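Local coordinates for pullulanase (Bacillus acidopullulyticus, PDB 2WAN), which hydrolyses alpha-1,6-glucosidic linkages in pullulan and in branched starch polysaccharides, as a multidomain glycoside hydrolase with an amylase-like catalytic barrel, at residues E493-D498 / D510-N515; T390-Y395 / V562-K567; I838-T843 / L856-N861; P427-D432 / R831-D836. All blocks are in the same frame, centred on the assembly; numbering follows the deposited sequence. Where two conformers were deposited one is given.

Contact 1 (E493-D498 / D510-N515)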
loop_
_atom_site.group_PDB
_atom_site.type_symbol
_atom_site.label_atom_id
_atom_site.label_comp_id
_atom_site.label_asym_id
_atom_site.label_seq_id
_atom_site.Cartn_x
_atom_site.Cartn_y
_atom_site.Cartn_z
ATOM N N GLU A 493 -4.485 -1.251 -16.653
ATOM C CA GLU A 493 -4.637 -2.530 -17.356
ATOM C C GLU A 493 -4.250 -3.762 -16.536
ATOM O O GLU A 493 -3.113 -3.887 -16.060
ATOM C CB GLU A 493 -3.793 -2.521 -18.643
ATOM C CG GLU A 493 -3.960 -3.782 -19.499
ATOM C CD GLU A 493 -5.220 -3.801 -20.342
ATOM O OE1 GLU A 493 -5.982 -2.816 -20.339
ATOM O OE2 GLU A 493 -5.473 -4.841 -20.996
ATOM N N PHE A 494 -5.211 -4.663 -16.406
ATOM C CA PHE A 494 -5.017 -5.897 -15.663
ATOM C C PHE A 494 -5.250 -7.137 -16.538
ATOM O O PHE A 494 -5.823 -7.053 -17.632
ATOM C CB PHE A 494 -5.859 -5.911 -14.366
ATOM C CG PHE A 494 -7.317 -5.563 -14.551
ATOM C CD1 PHE A 494 -8.236 -6.546 -14.916
ATOM C CD2 PHE A 494 -7.787 -4.251 -14.329
ATOM C CE1 PHE A 494 -9.592 -6.245 -15.074
ATOM C CE2 PHE A 494 -9.144 -3.948 -14.478
ATOM C CZ PHE A 494 -10.050 -4.941 -14.853
ATOM N N ASN A 495 -4.814 -8.293 -16.047
ATOM C CA ASN A 495 -4.742 -9.496 -16.880
ATOM C C ASN A 495 -6.019 -10.344 -16.951
ATOM O O ASN A 495 -6.218 -11.099 -17.916
ATOM C CB ASN A 495 -3.555 -10.353 -16.403
ATOM C CG ASN A 495 -3.258 -11.514 -17.337
ATOM O OD1 ASN A 495 -2.798 -11.318 -18.476
ATOM N ND2 ASN A 495 -3.554 -12.732 -16.877
ATOM N N SER A 496 -6.895 -10.214 -15.944
ATOM C CA SER A 496 -7.973 -11.192 -15.714
ATOM C C SER A 496 -9.130 -11.125 -16.711
ATOM O O SER A 496 -9.924 -12.070 -16.831
ATOM C CB SER A 496 -8.489 -11.090 -14.273
ATOM O OG SER A 496 -8.707 -9.733 -13.900
ATOM N N ILE A 497 -9.217 -10.024 -17.451
ATOM C CA ILE A 497 -10.248 -9.886 -18.468
ATOM C C ILE A 497 -9.606 -9.963 -19.853
ATOM O O ILE A 497 -8.679 -9.211 -20.169
ATOM C CB ILE A 497 -11.059 -8.557 -18.315
ATOM C CG1 ILE A 497 -11.784 -8.534 -16.950
ATOM C CG2 ILE A 497 -12.026 -8.353 -19.536
ATOM C CD1 ILE A 497 -12.625 -7.263 -16.699
ATOM N N ASP A 498 -10.078 -10.914 -20.650
ATOM C CA ASP A 498 -9.718 -11.014 -22.058
ATOM C C ASP A 498 -10.468 -9.895 -22.768
ATOM O O ASP A 498 -11.685 -9.859 -22.737
ATOM C CB ASP A 498 -10.138 -12.404 -22.578
ATOM C CG ASP A 498 -9.941 -12.592 -24.088
ATOM O OD1 ASP A 498 -9.691 -11.639 -24.864
ATOM O OD2 ASP A 498 -10.065 -13.757 -24.510
ATOM N N ASP A 510 -5.081 -7.578 -10.433
ATOM C CA ASP A 510 -3.998 -8.338 -11.101
ATOM C C ASP A 510 -3.343 -7.516 -12.239
ATOM O O ASP A 510 -3.466 -7.856 -13.427
ATOM C CB ASP A 510 -4.504 -9.714 -11.573
ATOM C CG ASP A 510 -5.626 -9.629 -12.595
ATOM O OD1 ASP A 510 -6.529 -8.774 -12.473
ATOM O OD2 ASP A 510 -5.613 -10.464 -13.524
ATOM N N PRO A 511 -2.642 -6.421 -11.877
ATOM C CA PRO A 511 -2.132 -5.510 -12.915
ATOM C C PRO A 511 -1.101 -6.142 -13.859
ATOM O O PRO A 511 -0.311 -7.017 -13.460
ATOM C CB PRO A 511 -1.489 -4.382 -12.107
ATOM C CG PRO A 511 -1.138 -5.015 -10.801
ATOM C CD PRO A 511 -2.221 -5.996 -10.525
ATOM N N ARG A 512 -1.122 -5.688 -15.102
ATOM C CA ARG A 512 -0.183 -6.159 -16.119
ATOM C C ARG A 512 0.524 -5.001 -16.817
ATOM O O ARG A 512 1.746 -5.057 -17.022
ATOM C CB ARG A 512 -0.907 -7.013 -17.167
ATOM C CG ARG A 512 0.012 -7.646 -18.263
ATOM C CD ARG A 512 -0.832 -8.490 -19.230
ATOM N NE ARG A 512 -1.712 -7.619 -20.011
ATOM C CZ ARG A 512 -2.913 -7.943 -20.467
ATOM N NH1 ARG A 512 -3.422 -9.153 -20.258
ATOM N NH2 ARG A 512 -3.605 -7.047 -21.149
ATOM N N ASN A 513 -0.242 -3.988 -17.226
ATOM C CA ASN A 513 0.343 -2.812 -17.924
ATOM C C ASN A 513 -0.005 -1.541 -17.143
ATOM O O ASN A 513 -1.080 -0.956 -17.305
ATOM C CB ASN A 513 -0.109 -2.716 -19.399
ATOM C CG ASN A 513 0.064 -4.041 -20.145
ATOM O OD1 ASN A 513 1.145 -4.360 -20.686
ATOM N ND2 ASN A 513 -0.986 -4.825 -20.154
ATOM N N TYR A 514 0.910 -1.136 -16.271
ATOM C CA TYR A 514 0.607 -0.094 -15.282
ATOM C C TYR A 514 0.261 1.274 -15.853
ATOM O O TYR A 514 -0.402 2.072 -15.180
ATOM C CB TYR A 514 1.752 0.055 -14.283
ATOM C CG TYR A 514 1.859 -1.077 -13.276
ATOM C CD1 TYR A 514 1.025 -1.120 -12.150
ATOM C CD2 TYR A 514 2.805 -2.085 -13.442
ATOM C CE1 TYR A 514 1.127 -2.141 -11.219
ATOM C CE2 TYR A 514 2.909 -3.125 -12.512
ATOM C CZ TYR A 514 2.058 -3.133 -11.401
ATOM O OH TYR A 514 2.142 -4.140 -10.467
ATOM N N ASN A 515 0.714 1.560 -17.074
ATOM C CA ASN A 515 0.568 2.905 -17.639
ATOM C C ASN A 515 -0.438 2.990 -18.780
ATOM O O ASN A 515 -0.420 3.935 -19.580
ATOM C CB ASN A 515 1.948 3.407 -18.057
ATOM C CG ASN A 515 2.876 3.439 -16.884
ATOM O OD1 ASN A 515 2.593 4.136 -15.902
ATOM N ND2 ASN A 515 3.940 2.643 -16.929
HETATM O O HOH W 1 -4.644 -12.863 -14.028
HETATM O O HOH W 2 -6.137 -10.307 -20.648
HETATM O O HOH W 3 -6.180 -8.596 -21.388
#

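Contact 2 (T390-Y395 / V562-K567)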
loop_
_atom_site.group_PDB
_atom_site.type_symbol
_atom_site.label_atom_id
_atom_site.label_comp_id
_atom_site.label_asym_id
_atom_site.label_seq_id
_atom_site.Cartn_x
_atom_site.Cartn_y
_atom_site.Cartn_z
ATOM N N THR A 390 10.589 -12.177 -25.657
ATOM C CA THR A 390 10.078 -10.848 -26.012
ATOM C C THR A 390 9.244 -10.300 -24.859
ATOM O O THR A 390 8.634 -11.063 -24.096
ATOM C CB THR A 390 9.227 -10.857 -27.299
ATOM O OG1 THR A 390 8.137 -11.759 -27.133
ATOM C CG2 THR A 390 10.063 -11.307 -28.500
ATOM N N ALA A 391 9.204 -8.979 -24.749
ATOM C CA ALA A 391 8.454 -8.330 -23.668
ATOM C C ALA A 391 7.834 -7.032 -24.176
ATOM O O ALA A 391 8.391 -6.346 -25.047
ATOM C CB ALA A 391 9.363 -8.062 -22.474
ATOM N N VAL A 392 6.656 -6.727 -23.648
ATOM C CA VAL A 392 6.038 -5.414 -23.829
ATOM C C VAL A 392 6.784 -4.421 -22.923
ATOM O O VAL A 392 7.120 -4.734 -21.773
ATOM C CB VAL A 392 4.511 -5.469 -23.510
ATOM C CG1 VAL A 392 3.861 -4.049 -23.582
ATOM C CG2 VAL A 392 3.797 -6.434 -24.446
ATOM N N ASP A 393 7.080 -3.242 -23.463
ATOM C CA ASP A 393 7.688 -2.166 -22.706
ATOM C C ASP A 393 6.866 -1.870 -21.434
ATOM O O ASP A 393 5.701 -1.513 -21.550
ATOM C CB ASP A 393 7.714 -0.919 -23.585
ATOM C CG ASP A 393 8.658 0.155 -23.074
ATOM O OD1 ASP A 393 8.939 0.189 -21.866
ATOM O OD2 ASP A 393 9.150 0.967 -23.912
ATOM N N PRO A 394 7.476 -1.997 -20.230
ATOM C CA PRO A 394 6.749 -1.636 -18.998
ATOM C C PRO A 394 6.258 -0.183 -19.003
ATOM O O PRO A 394 5.310 0.156 -18.278
ATOM C CB PRO A 394 7.808 -1.830 -17.902
ATOM C CG PRO A 394 8.672 -2.927 -18.438
ATOM C CD PRO A 394 8.807 -2.559 -19.912
ATOM N N TYR A 395 6.903 0.656 -19.812
ATOM C CA TYR A 395 6.527 2.058 -19.937
ATOM C C TYR A 395 5.564 2.362 -21.097
ATOM O O TYR A 395 5.289 3.530 -21.337
ATOM C CB TYR A 395 7.786 2.942 -20.064
ATOM C CG TYR A 395 8.496 3.211 -18.755
ATOM C CD1 TYR A 395 9.302 2.230 -18.158
ATOM C CD2 TYR A 395 8.354 4.448 -18.100
ATOM C CE1 TYR A 395 9.971 2.469 -16.945
ATOM C CE2 TYR A 395 9.014 4.702 -16.879
ATOM C CZ TYR A 395 9.827 3.700 -16.317
ATOM O OH TYR A 395 10.454 3.913 -15.114
ATOM N N VAL A 562 6.366 -14.972 -16.442
ATOM C CA VAL A 562 5.735 -14.595 -17.714
ATOM C C VAL A 562 5.459 -13.083 -17.797
ATOM O O VAL A 562 4.984 -12.577 -18.829
ATOM C CB VAL A 562 4.417 -15.369 -17.970
ATOM C CG1 VAL A 562 4.704 -16.870 -18.236
ATOM C CG2 VAL A 562 3.414 -15.169 -16.820
ATOM N N SER A 563 5.766 -12.381 -16.713
ATOM C CA SER A 563 5.578 -10.928 -16.649
ATOM C C SER A 563 6.664 -10.226 -17.455
ATOM O O SER A 563 7.776 -10.727 -17.567
ATOM C CB SER A 563 5.592 -10.449 -15.193
ATOM O OG SER A 563 6.860 -10.580 -14.570
ATOM N N ASP A 564 6.340 -9.076 -18.034
ATOM C CA ASP A 564 7.345 -8.279 -18.745
ATOM C C ASP A 564 8.560 -7.966 -17.867
ATOM O O ASP A 564 9.697 -8.039 -18.337
ATOM C CB ASP A 564 6.713 -7.004 -19.306
ATOM C CG ASP A 564 5.640 -7.308 -20.336
ATOM O OD1 ASP A 564 5.913 -8.134 -21.237
ATOM O OD2 ASP A 564 4.508 -6.779 -20.216
ATOM N N PHE A 565 8.325 -7.677 -16.585
ATOM C CA PHE A 565 9.427 -7.439 -15.641
ATOM C C PHE A 565 10.450 -8.587 -15.636
ATOM O O PHE A 565 11.654 -8.338 -15.753
ATOM C CB PHE A 565 8.897 -7.232 -14.211
ATOM C CG PHE A 565 8.190 -5.896 -13.988
ATOM C CD1 PHE A 565 8.625 -4.739 -14.616
ATOM C CD2 PHE A 565 7.128 -5.808 -13.089
ATOM C CE1 PHE A 565 7.986 -3.515 -14.402
ATOM C CE2 PHE A 565 6.488 -4.596 -12.859
ATOM C CZ PHE A 565 6.920 -3.449 -13.517
ATOM N N ASP A 566 9.970 -9.825 -15.501
ATOM C CA ASP A 566 10.852 -10.992 -15.363
ATOM C C ASP A 566 11.504 -11.366 -16.678
ATOM O O ASP A 566 12.586 -11.960 -16.682
ATOM C CB ASP A 566 10.121 -12.213 -14.779
ATOM C CG ASP A 566 10.269 -12.316 -13.259
ATOM O OD1 ASP A 566 11.079 -11.555 -12.682
ATOM O OD2 ASP A 566 9.552 -13.142 -12.647
ATOM N N LYS A 567 10.860 -11.003 -17.790
ATOM C CA LYS A 567 11.468 -11.237 -19.110
ATOM C C LYS A 567 12.577 -10.221 -19.447
ATOM O O LYS A 567 13.419 -10.477 -20.308
ATOM C CB LYS A 567 10.393 -11.316 -20.212
ATOM C CG LYS A 567 9.470 -12.540 -20.070
ATOM C CD LYS A 567 8.457 -12.686 -21.220
ATOM C CE LYS A 567 7.335 -11.642 -21.217
ATOM N NZ LYS A 567 6.394 -11.910 -22.361
HETATM O O HOH W 4 5.894 -11.232 -25.643
#

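Contact 3 (I838-T843 / L856-N861). With SO4 (sulfate ion), chain L.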
loop_
_atom_site.group_PDB
_atom_site.type_symbol
_atom_site.label_atom_id
_atom_site.label_comp_id
_atom_site.label_asym_id
_atom_site.label_seq_id
_atom_site.Cartn_x
_atom_site.Cartn_y
_atom_site.Cartn_z
ATOM N N ILE A 838 -7.728 20.453 17.128
ATOM C CA ILE A 838 -8.698 19.507 17.715
ATOM C C ILE A 838 -8.626 19.542 19.254
ATOM O O ILE A 838 -9.656 19.590 19.942
ATOM C CB ILE A 838 -8.502 18.071 17.165
ATOM C CG1 ILE A 838 -8.758 18.045 15.641
ATOM C CG2 ILE A 838 -9.390 17.070 17.916
ATOM C CD1 ILE A 838 -8.298 16.749 14.916
ATOM N N LYS A 839 -7.414 19.546 19.805
ATOM C CA LYS A 839 -7.260 19.601 21.264
ATOM C C LYS A 839 -7.821 20.919 21.818
ATOM O O LYS A 839 -8.380 20.956 22.911
ATOM C CB LYS A 839 -5.791 19.414 21.653
ATOM C CG LYS A 839 -5.252 18.020 21.341
ATOM C CD LYS A 839 -3.726 18.003 21.375
ATOM C CE LYS A 839 -3.163 16.767 20.692
ATOM N NZ LYS A 839 -3.172 15.564 21.562
ATOM N N GLN A 840 -7.687 21.994 21.046
ATOM C CA GLN A 840 -8.192 23.302 21.462
ATOM C C GLN A 840 -9.716 23.385 21.421
ATOM O O GLN A 840 -10.341 23.975 22.319
ATOM C CB GLN A 840 -7.574 24.411 20.604
ATOM C CG GLN A 840 -8.109 25.820 20.883
ATOM C CD GLN A 840 -7.845 26.795 19.734
ATOM O OE1 GLN A 840 -6.765 26.799 19.139
ATOM N NE2 GLN A 840 -8.841 27.628 19.418
ATOM N N ASN A 841 -10.323 22.795 20.386
ATOM C CA ASN A 841 -11.727 23.106 20.071
ATOM C C ASN A 841 -12.740 21.995 20.325
ATOM O O ASN A 841 -13.945 22.262 20.355
ATOM C CB ASN A 841 -11.880 23.533 18.599
ATOM C CG ASN A 841 -11.165 24.821 18.272
ATOM O OD1 ASN A 841 -11.060 25.734 19.107
ATOM N ND2 ASN A 841 -10.692 24.923 17.023
ATOM N N LEU A 842 -12.272 20.763 20.478
ATOM C CA LEU A 842 -13.200 19.631 20.656
ATOM C C LEU A 842 -13.141 19.114 22.090
ATOM O O LEU A 842 -12.067 18.773 22.608
ATOM C CB LEU A 842 -12.902 18.504 19.645
ATOM C CG LEU A 842 -13.871 17.300 19.543
ATOM C CD1 LEU A 842 -13.682 16.552 18.203
ATOM C CD2 LEU A 842 -13.719 16.304 20.699
ATOM N N THR A 843 -14.309 19.055 22.721
ATOM C CA THR A 843 -14.446 18.550 24.082
ATOM C C THR A 843 -15.556 17.488 24.121
ATOM O O THR A 843 -16.639 17.728 23.587
ATOM C CB THR A 843 -14.787 19.722 25.046
ATOM O OG1 THR A 843 -13.794 20.756 24.931
ATOM C CG2 THR A 843 -14.869 19.252 26.499
ATOM N N LEU A 856 -17.880 21.108 19.433
ATOM C CA LEU A 856 -16.883 21.785 18.595
ATOM C C LEU A 856 -17.062 23.260 18.897
ATOM O O LEU A 856 -18.096 23.857 18.559
ATOM C CB LEU A 856 -17.129 21.475 17.095
ATOM C CG LEU A 856 -17.171 19.976 16.740
ATOM C CD1 LEU A 856 -17.509 19.734 15.268
ATOM C CD2 LEU A 856 -15.845 19.284 17.090
ATOM N N LYS A 857 -16.076 23.855 19.577
ATOM C CA LYS A 857 -16.235 25.207 20.113
ATOM C C LYS A 857 -15.454 26.253 19.342
ATOM O O LYS A 857 -14.555 25.919 18.585
ATOM C CB LYS A 857 -15.750 25.253 21.566
ATOM C CG LYS A 857 -16.457 24.249 22.480
ATOM C CD LYS A 857 -15.664 24.085 23.788
ATOM C CE LYS A 857 -14.309 23.434 23.503
ATOM N NZ LYS A 857 -13.287 23.620 24.575
ATOM N N ASN A 858 -15.784 27.515 19.599
ATOM C CA ASN A 858 -14.913 28.643 19.234
ATOM C C ASN A 858 -14.934 28.913 17.724
ATOM O O ASN A 858 -13.908 29.280 17.182
ATOM C CB ASN A 858 -13.426 28.400 19.654
ATOM C CG ASN A 858 -13.241 28.010 21.129
ATOM O OD1 ASN A 858 -13.829 28.635 22.029
ATOM N ND2 ASN A 858 -12.379 26.978 21.384
ATOM N N TYR A 859 -16.073 28.713 17.056
ATOM C CA TYR A 859 -16.135 28.814 15.573
ATOM C C TYR A 859 -14.989 27.998 14.959
ATOM O O TYR A 859 -14.197 28.523 14.160
ATOM C CB TYR A 859 -16.012 30.278 15.101
ATOM C CG TYR A 859 -17.034 31.216 15.688
ATOM C CD1 TYR A 859 -18.335 31.218 15.220
ATOM C CD2 TYR A 859 -16.680 32.118 16.708
ATOM C CE1 TYR A 859 -19.291 32.062 15.769
ATOM C CE2 TYR A 859 -17.632 32.978 17.264
ATOM C CZ TYR A 859 -18.928 32.948 16.780
ATOM O OH TYR A 859 -19.889 33.788 17.291
ATOM N N ALA A 860 -14.899 26.724 15.329
ATOM C CA ALA A 860 -13.722 25.906 15.044
ATOM C C ALA A 860 -13.351 25.910 13.560
ATOM O O ALA A 860 -14.220 25.703 12.706
ATOM C CB ALA A 860 -13.930 24.477 15.542
ATOM N N ASN A 861 -12.073 26.185 13.259
ATOM C CA ASN A 861 -11.611 26.164 11.853
ATOM C C ASN A 861 -12.452 27.069 10.920
ATOM O O ASN A 861 -12.723 26.723 9.760
ATOM C CB ASN A 861 -11.593 24.709 11.346
ATOM C CG ASN A 861 -10.754 24.519 10.083
ATOM O OD1 ASN A 861 -9.723 25.176 9.894
ATOM N ND2 ASN A 861 -11.183 23.585 9.225
HETATM S S SO4 L . -9.257 28.060 14.842
HETATM O O1 SO4 L . -9.750 28.772 13.659
HETATM O O2 SO4 L . -7.871 27.637 14.601
HETATM O O3 SO4 L . -10.110 26.908 15.104
HETATM O O4 SO4 L . -9.279 28.930 16.016
HETATM O O HOH W 5 -12.317 26.129 24.089
#

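Contact 4 (P427-D432 / R831-D836). With SO4 (sulfate ion), chain J.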
loop_
_atom_site.group_PDB
_atom_site.type_symbol
_atom_site.label_atom_id
_atom_site.label_comp_id
_atom_site.label_asym_id
_atom_site.label_seq_id
_atom_site.Cartn_x
_atom_site.Cartn_y
_atom_site.Cartn_z
ATOM N N PRO A 427 -8.364 19.682 -2.879
ATOM C CA PRO A 427 -8.661 20.689 -1.861
ATOM C C PRO A 427 -7.436 21.050 -1.012
ATOM O O PRO A 427 -6.358 20.478 -1.199
ATOM C CB PRO A 427 -9.712 19.998 -1.000
ATOM C CG PRO A 427 -9.288 18.579 -1.033
ATOM C CD PRO A 427 -8.851 18.349 -2.474
ATOM N N ALA A 428 -7.617 21.992 -0.081
ATOM C CA ALA A 428 -6.495 22.478 0.749
ATOM C C ALA A 428 -5.884 21.384 1.622
ATOM O O ALA A 428 -4.674 21.381 1.866
ATOM C CB ALA A 428 -6.931 23.674 1.595
ATOM N N ASN A 429 -6.716 20.449 2.081
ATOM C CA ASN A 429 -6.267 19.411 2.998
ATOM C C ASN A 429 -7.076 18.141 2.735
ATOM O O ASN A 429 -8.235 18.243 2.353
ATOM C CB ASN A 429 -6.466 19.864 4.454
ATOM C CG ASN A 429 -5.754 18.966 5.437
ATOM O OD1 ASN A 429 -6.257 17.894 5.823
ATOM N ND2 ASN A 429 -4.543 19.372 5.822
ATOM N N PRO A 430 -6.480 16.956 2.935
ATOM C CA PRO A 430 -7.268 15.721 2.699
ATOM C C PRO A 430 -8.572 15.621 3.494
ATOM O O PRO A 430 -9.523 14.976 3.016
ATOM C CB PRO A 430 -6.309 14.611 3.107
ATOM C CG PRO A 430 -4.939 15.205 2.736
ATOM C CD PRO A 430 -5.037 16.656 3.112
ATOM N N VAL A 431 -8.632 16.249 4.677
ATOM C CA VAL A 431 -9.869 16.202 5.492
ATOM C C VAL A 431 -11.063 16.898 4.831
ATOM O O VAL A 431 -12.195 16.775 5.315
ATOM C CB VAL A 431 -9.694 16.758 6.941
ATOM C CG1 VAL A 431 -8.620 15.957 7.713
ATOM C CG2 VAL A 431 -9.393 18.260 6.973
ATOM N N ASP A 432 -10.803 17.608 3.729
ATOM C CA ASP A 432 -11.828 18.287 2.955
ATOM C C ASP A 432 -12.453 17.391 1.880
ATOM O O ASP A 432 -13.358 17.842 1.157
ATOM C CB ASP A 432 -11.254 19.549 2.285
ATOM C CG ASP A 432 -10.767 20.576 3.311
ATOM O OD1 ASP A 432 -11.363 20.653 4.402
ATOM O OD2 ASP A 432 -9.784 21.275 3.024
ATOM N N ARG A 831 -13.813 19.514 10.120
ATOM C CA ARG A 831 -12.687 19.248 9.232
ATOM C C ARG A 831 -11.461 20.043 9.691
ATOM O O ARG A 831 -10.733 20.639 8.882
ATOM C CB ARG A 831 -13.061 19.630 7.795
ATOM C CG ARG A 831 -14.200 18.770 7.242
ATOM C CD ARG A 831 -14.537 19.186 5.818
ATOM N NE ARG A 831 -15.475 20.301 5.771
ATOM C CZ ARG A 831 -15.202 21.544 5.388
ATOM N NH1 ARG A 831 -13.970 21.918 5.020
ATOM N NH2 ARG A 831 -16.182 22.436 5.376
ATOM N N MET A 832 -11.227 20.048 11.003
ATOM C CA MET A 832 -9.978 20.650 11.523
ATOM C C MET A 832 -8.761 19.958 10.904
ATOM O O MET A 832 -8.819 18.766 10.551
ATOM C CB MET A 832 -9.959 20.612 13.053
ATOM C CG MET A 832 -10.996 21.515 13.630
ATOM S SD MET A 832 -10.957 21.563 15.431
ATOM C CE MET A 832 -12.387 20.547 15.846
ATOM N N THR A 833 -7.669 20.706 10.733
ATOM C CA THR A 833 -6.532 20.192 9.955
ATOM C C THR A 833 -5.293 19.831 10.797
ATOM O O THR A 833 -4.368 19.177 10.294
ATOM C CB THR A 833 -6.105 21.184 8.841
ATOM O OG1 THR A 833 -5.669 22.409 9.438
ATOM C CG2 THR A 833 -7.269 21.476 7.846
ATOM N N THR A 834 -5.277 20.233 12.061
ATOM C CA THR A 834 -4.166 19.888 12.953
ATOM C C THR A 834 -4.646 19.297 14.273
ATOM O O THR A 834 -5.785 19.545 14.718
ATOM C CB THR A 834 -3.268 21.109 13.267
ATOM O OG1 THR A 834 -3.964 21.995 14.152
ATOM C CG2 THR A 834 -2.891 21.864 11.981
ATOM N N ALA A 835 -3.760 18.522 14.892
ATOM C CA ALA A 835 -3.995 17.976 16.226
ATOM C C ALA A 835 -4.218 19.086 17.249
ATOM O O ALA A 835 -5.102 18.966 18.088
ATOM C CB ALA A 835 -2.848 17.089 16.646
ATOM N N ASP A 836 -3.414 20.152 17.201
ATOM C CA ASP A 836 -3.607 21.267 18.134
ATOM C C ASP A 836 -4.989 21.923 18.033
ATOM O O ASP A 836 -5.585 22.211 19.061
ATOM C CB ASP A 836 -2.509 22.327 17.991
ATOM C CG ASP A 836 -1.130 21.810 18.376
ATOM O OD1 ASP A 836 -1.013 20.761 19.039
ATOM O OD2 ASP A 836 -0.140 22.472 17.996
HETATM S S SO4 J . -14.319 25.171 3.465
HETATM O O1 SO4 J . -13.885 26.564 3.552
HETATM O O2 SO4 J . -14.631 24.839 2.065
HETATM O O3 SO4 J . -15.556 25.003 4.260
HETATM O O4 SO4 J . -13.218 24.298 3.923
HETATM O O HOH W 6 -5.030 17.335 8.619
HETATM O O HOH W 7 -10.431 22.060 6.604
#

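Contact 1 (E493-D498 / D510-N515)
Asp-510 meets the turn at Asn-495 and Ser-496 with both its backbone and its carboxylate. Its O accepts from Asn-495 N at 3.0 Å. The chi1 of 62° sets CG between backbone N and carbonyl carbon, and OD1 takes the hydroxyl of Ser-496 OG on its syn side at 2.8 Å. A water joins OD2 to Asn-495 ND2. Pro-511 pairs with Phe-494 at a non-hydrogen-bonded position, with CA atoms 4.0 Å apart, so its missing N-H costs no cross-strand bond. Arg-512 N then donates to Glu-493 O at 2.9 Å. Its long side chain runs beside that of Glu-493, where NH2 forms a salt bridge with OE2 at 2.9 Å, while NH1 donates to Asn-495 OD1 at 2.9 Å. Two waters in the guanidinium plane extend the grip to Ile-497 O, and Phe-494 O lies over one face. An alanine here would probably leave Glu-493 OE2 without its cation, close to the like charge of Glu-499. Asn-513 N is the second donor to Glu-493 O, at 3.1 Å; consecutive N-H groups on one oxygen resemble a classic beta bulge. The short antiparallel pair 492-494/511-513 follows barrel strand 485-488, and Glu-493 OE1 ties it by a salt bridge to Arg-530 of the next barrel helix, 529-543.

Contact 2 (T390-Y395 / V562-K567)
Asp-564 and Lys-567, one helical turn apart, both point at the chain leaving strand 388-391. The carboxylate of Asp-564 faces the backbone of Val-392, whose N-H meets OD1 from well above the carboxylate plane, 2.9 Å from N to OD1. A short acid suits this place, since it can receive a strand-end N-H while its CB rests 3.4 Å from Val-392 O. Lys-567 needs more length: its chain bends at chi3 (-71°), which places CE beside Thr-390 O, and NZ, extended beyond it, donates to that oxygen in the carbonyl plane at 3.0 Å. Between the two polar contacts the small Ala-391 lets the backbones approach, its CB 4.1 Å from Lys-567 CB. Farther along, the Pro-394 ring crosses Phe-565 at a slant, CB 3.9 Å from CE1, and the other neighbours of that phenylalanine include Tyr-573, stacked on it, and Phe-602, edge-to-face. The arrangement is a strand end docked on the first turn of a helix with Ser-563 as N-cap, joining the CBM48 beta domain to the amylase-type catalytic domain.

Contact 3 (I838-T843 / L856-N861)
The amides of Asn-841 and Asn-858 meet with their planes 65° apart: Asn-858 ND2 donates within its own plane to Asn-841 OD1 at 2.9 Å, in an almost straight bond (175°). Near the Asn-841 amide lie Lys-857 O and Ala-860 CB, 3.6 and 3.9 Å from its CG. Beyond the nitrogen, ND2 donates to O3 of a sulfate ion at 2.8 Å, an oxygen also bound by Asn-861 N; the ion, probably from the crystallisation liquor, is further held by Gln-837. An amide suits this place because it can accept at one end and donate at the other. An alanine in place of Asn-841 would probably leave the Asn-858 amide without its acceptor and more able to turn, and take one donor from the sulfate. Asn-858 itself has positive phi (74°), a conformation asparagine tolerates well. The backbones are joined where Lys-857 N donates to Asn-841 O at 2.8 Å, and a water links Lys-857 NZ with Asn-858 ND2. Leu-842 and Leu-856, a non-hydrogen-bonded antiparallel pair, lie side by side with CD1 of the first 3.7 Å from CD2 of the second. Helix 835-841 thus runs directly into strand 842-844, which pairs with 852-856 in the C-terminal all-beta domain, and the loop after 852-856 wraps back over the helix end.

Contact 4 (P427-D432 / R831-D836)
Asn-429 and Asp-432, in an Asx turn running into a 3-10 segment just before the first barrel strand, 435-438, meet Thr-833 and Arg-831 in the linker to helix 835-841. Within the turn Asn-429 OD1 takes Val-431 N on a lone pair at 3.1 Å, which holds the amide in place. The flat amide then crosses Thr-833 obliquely, its CG 3.8 Å from the methyl CG2. Val-431 fills the middle: its branch CG2 sits between backbone N and carbonyl carbon and reaches 3.3 Å from Arg-831 O and 4.0 Å from Thr-833 CG2; a branched side chain suits this place because CG2 can touch both the backbone and the threonine methyl. Arg-831 NH1 forms a salt bridge with Asp-432 OD1 at 3.0 Å; the carboxylate is met from above its plane, whereas the oxygen lies near the plane of the guanidinium. Two waters link side chains of the turn to the backbone of 831-836: one joins Asp-432 OD1 to Arg-831 O, the other Asn-429 OD1 to Thr-833 O. A sulfate ion, probably from the crystallisation liquor, is also bound, O4 to NH1 at 2.7 Å and O3 to NH2 at 2.9 Å, while NE donates to Arg-824 O. In this crystal all three nitrogens are engaged, which probably leaves the guanidinium little freedom to rotate; its positive charge is likely to favour the ionised form of Asp-432, an effect the nearby sulfate would partly offset.

From the N terminus, 390-395 opens contact 2 in the CBM48 domain, and 427-432 opens contact 4 just ahead of the first barrel strand. Contact 1 follows as a small loop of its own, nested inside both. Contact 2 closes at 562-567, so it crosses contact 4, whose loop spans the barrel and closes only at 831-836. Contact 3 then opens and shuts in series, in the C-terminal beta domain. Contacts 1 and 2 touch through Asn-515 and Pro-394, tying the CBM48 domain to the barrel; contacts 3 and 4 share helix 835-841 and meet around Met-832, joining barrel and C-terminal domain. Contacts 2 and 3 have centres about 54 Å apart.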